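Local coordinates for protein glutathione s-transferase S2 (Nilaparvata lugens, PDB 5H5L) that acts as a sigma-class glutathione transferase and glutathione-requiring prostaglandin D synthase, probably joining glutathione to electrophilic substrates, at residues 14-19 against 195-200. Sequence-based numbering, arbitrary orientation.
With GSH (glutathione), chain E.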
loop_
_atom_site.group_PDB
_atom_site.type_symbol
_atom_site.label_atom_id
_atom_site.label_comp_id
_atom_site.label_asym_id
_atom_site.label_seq_id
_atom_site.Cartn_x
_atom_site.Cartn_y
_atom_site.Cartn_z
ATOM N N LEU B 14 -4.652 4.246 12.545
ATOM C CA LEU B 14 -4.182 3.028 11.892
ATOM C C LEU B 14 -3.974 1.852 12.831
ATOM O O LEU B 14 -3.723 0.729 12.365
ATOM C CB LEU B 14 -2.865 3.322 11.163
ATOM C CG LEU B 14 -3.049 4.223 9.944
ATOM C CD1 LEU B 14 -1.714 4.493 9.233
ATOM C CD2 LEU B 14 -4.046 3.568 8.988
ATOM N N GLY B 15 -4.019 2.056 14.142
ATOM C CA GLY B 15 -3.992 0.902 15.011
ATOM C C GLY B 15 -5.289 0.119 14.978
ATOM O O GLY B 15 -5.288 -1.098 15.150
ATOM N N GLU B 16 -6.417 0.800 14.735
ATOM C CA GLU B 16 -7.722 0.167 14.938
ATOM C C GLU B 16 -7.983 -0.991 13.996
ATOM O O GLU B 16 -8.515 -2.018 14.456
ATOM C CB GLU B 16 -8.826 1.226 14.791
ATOM C CG GLU B 16 -10.154 0.857 15.457
ATOM C CD GLU B 16 -10.061 0.795 16.979
ATOM O OE1 GLU B 16 -9.051 1.306 17.517
ATOM O OE2 GLU B 16 -10.987 0.237 17.627
ATOM N N PRO B 17 -7.626 -0.927 12.716
ATOM C CA PRO B 17 -7.797 -2.114 11.885
ATOM C C PRO B 17 -7.106 -3.327 12.456
ATOM O O PRO B 17 -7.653 -4.434 12.385
ATOM C CB PRO B 17 -7.222 -1.683 10.531
ATOM C CG PRO B 17 -6.616 -0.407 10.720
ATOM C CD PRO B 17 -7.135 0.222 11.938
ATOM N N ILE B 18 -5.931 -3.157 13.068
ATOM C CA ILE B 18 -5.254 -4.316 13.635
ATOM C C ILE B 18 -5.966 -4.785 14.901
ATOM O O ILE B 18 -6.168 -5.988 15.113
ATOM C CB ILE B 18 -3.776 -3.974 13.897
ATOM C CG1 ILE B 18 -3.059 -3.632 12.582
ATOM C CG2 ILE B 18 -3.076 -5.153 14.556
ATOM C CD1 ILE B 18 -1.769 -2.903 12.750
ATOM N N ARG B 19 -6.389 -3.844 15.751
ATOM C CA ARG B 19 -7.162 -4.231 16.932
ATOM C C ARG B 19 -8.439 -4.967 16.543
ATOM O O ARG B 19 -8.792 -5.990 17.153
ATOM C CB ARG B 19 -7.490 -2.992 17.775
ATOM C CG ARG B 19 -6.281 -2.252 18.360
ATOM C CD ARG B 19 -6.667 -0.867 18.887
ATOM N NE ARG B 19 -5.548 -0.075 19.396
ATOM C CZ ARG B 19 -5.362 1.214 19.150
ATOM N NH1 ARG B 19 -6.207 1.891 18.377
ATOM N NH2 ARG B 19 -4.309 1.838 19.660
ATOM N N GLU B 195 -17.339 -1.930 22.315
ATOM C CA GLU B 195 -17.967 -1.656 23.602
ATOM C C GLU B 195 -16.925 -1.521 24.703
ATOM O O GLU B 195 -17.022 -0.622 25.547
ATOM C CB GLU B 195 -18.960 -2.764 23.951
ATOM C CG GLU B 195 -20.239 -2.737 23.144
ATOM C CD GLU B 195 -21.002 -4.040 23.265
ATOM O OE1 GLU B 195 -20.509 -4.942 23.979
ATOM O OE2 GLU B 195 -22.078 -4.172 22.636
ATOM N N LYS B 196 -15.925 -2.404 24.716
ATOM C CA LYS B 196 -14.953 -2.401 25.799
ATOM C C LYS B 196 -13.753 -1.512 25.519
ATOM O O LYS B 196 -13.021 -1.177 26.458
ATOM C CB LYS B 196 -14.494 -3.835 26.105
ATOM C CG LYS B 196 -13.298 -4.371 25.296
ATOM C CD LYS B 196 -12.696 -5.594 25.946
ATOM C CE LYS B 196 -11.336 -5.916 25.347
ATOM N NZ LYS B 196 -10.544 -6.862 26.189
ATOM N N ARG B 197 -13.537 -1.098 24.272
ATOM C CA ARG B 197 -12.312 -0.381 23.955
ATOM C C ARG B 197 -12.258 0.930 24.739
ATOM O O ARG B 197 -13.299 1.491 25.101
ATOM C CB ARG B 197 -12.207 -0.082 22.460
ATOM C CG ARG B 197 -13.235 0.931 21.954
ATOM C CD ARG B 197 -13.119 1.136 20.441
ATOM N NE ARG B 197 -14.141 2.033 19.900
ATOM C CZ ARG B 197 -14.279 2.307 18.605
ATOM N NH1 ARG B 197 -13.461 1.749 17.713
ATOM N NH2 ARG B 197 -15.234 3.132 18.197
ATOM N N PRO B 198 -11.057 1.430 25.025
ATOM C CA PRO B 198 -10.938 2.785 25.569
ATOM C C PRO B 198 -11.705 3.777 24.708
ATOM O O PRO B 198 -11.637 3.737 23.482
ATOM C CB PRO B 198 -9.430 3.043 25.530
ATOM C CG PRO B 198 -8.813 1.654 25.619
ATOM C CD PRO B 198 -9.747 0.766 24.880
ATOM N N VAL B 199 -12.446 4.670 25.360
ATOM C CA VAL B 199 -13.259 5.652 24.642
ATOM C C VAL B 199 -12.755 7.063 24.929
ATOM O O VAL B 199 -13.393 7.797 25.699
ATOM C CB VAL B 199 -14.747 5.526 25.014
ATOM C CG1 VAL B 199 -15.600 6.350 24.050
ATOM C CG2 VAL B 199 -15.190 4.061 25.021
ATOM N N PRO B 200 -11.620 7.488 24.351
ATOM C CA PRO B 200 -11.201 8.890 24.475
ATOM C C PRO B 200 -12.281 9.887 24.061
ATOM O O PRO B 200 -12.409 10.933 24.703
ATOM C CB PRO B 200 -9.994 8.987 23.530
ATOM C CG PRO B 200 -9.663 7.564 23.099
ATOM C CD PRO B 200 -10.514 6.632 23.891
HETATM N N1 GSH E . 2.118 3.056 5.804
HETATM C CA1 GSH E . 2.136 3.072 7.261
HETATM C C1 GSH E . 1.039 2.129 7.783
HETATM O O11 GSH E . -0.007 1.938 7.081
HETATM O O12 GSH E . 1.155 1.547 8.903
HETATM C CB1 GSH E . 1.797 4.502 7.765
HETATM C CG1 GSH E . 2.073 4.538 9.260
HETATM C CD1 GSH E . 1.901 6.002 9.780
HETATM O OE1 GSH E . 1.689 6.902 9.041
HETATM N N2 GSH E . 2.010 6.236 11.223
HETATM C CA2 GSH E . 1.828 7.592 11.727
HETATM C C2 GSH E . 3.009 7.949 12.610
HETATM O O2 GSH E . 3.664 7.092 13.101
HETATM C CB2 GSH E . 0.580 7.592 12.580
HETATM S SG2 GSH E . -0.846 7.084 11.625
HETATM N N3 GSH E . 3.280 9.353 12.876
HETATM C CA3 GSH E . 4.382 9.721 13.759
HETATM C C3 GSH E . 5.575 10.185 12.945
HETATM O O31 GSH E . 5.552 10.158 11.694
HETATM O O32 GSH E . 6.570 10.595 13.564
#
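Three donors grip OE2 of Glu16. Arg197 NH1 reaches Glu16 OE2 at 2.9 Å in a charged hydrogen bond, and the indole NE1 groups of Trp20 and Trp193 add two further hydrogen bonds. The two partners of the salt bridge are turned differently toward it. Relative to the guanidinium of Arg197, the oxygen sits at the edge, only 8° out of its plane, whereas NH1 stands well above the carboxylate of Glu16, whose plane makes 68° with the guanidinium. The chains meet at roughly a right angle, and Arg197 CD passes 3.6 Å from Glu16 OE2. Arg197 is the first residue to depart from helical geometry after helix 188-196; its side chain is extended from CG to NE and reaches Glu16 on helix 15-25. NH1 also forms a salt bridge with Glu161 of helix 151-164, so this nitrogen is shared by two carboxylates, Glu16 and Glu161.

Helix 15-25 is the first helix of the thioredoxin-like N-terminal domain, whereas Arg197 follows the last helix of the all-helical C-terminal domain; the ion pair therefore ties the two domains of the GST fold together. The other oxygen of Glu16, OE1, turns back to its own helix and takes Arg19 NH1 at 3.0 Å, nearly along the C-O axis and close to the guanidinium plane. A bend at chi2 (67°) lets the carboxylate serve both arginines, one at each oxygen, and bonds at both oxygens probably limit its rotation. Arg19 is anchored in turn by Asp31 and by the carbonyls of Phe9 and Phe11. Two residues before Glu16, Leu14 lines the glutathione pocket: its CD1 lies 3.6 Å from SG2 of the bound glutathione, while its backbone N is hydrogen-bonded to the hydroxyl of Tyr8.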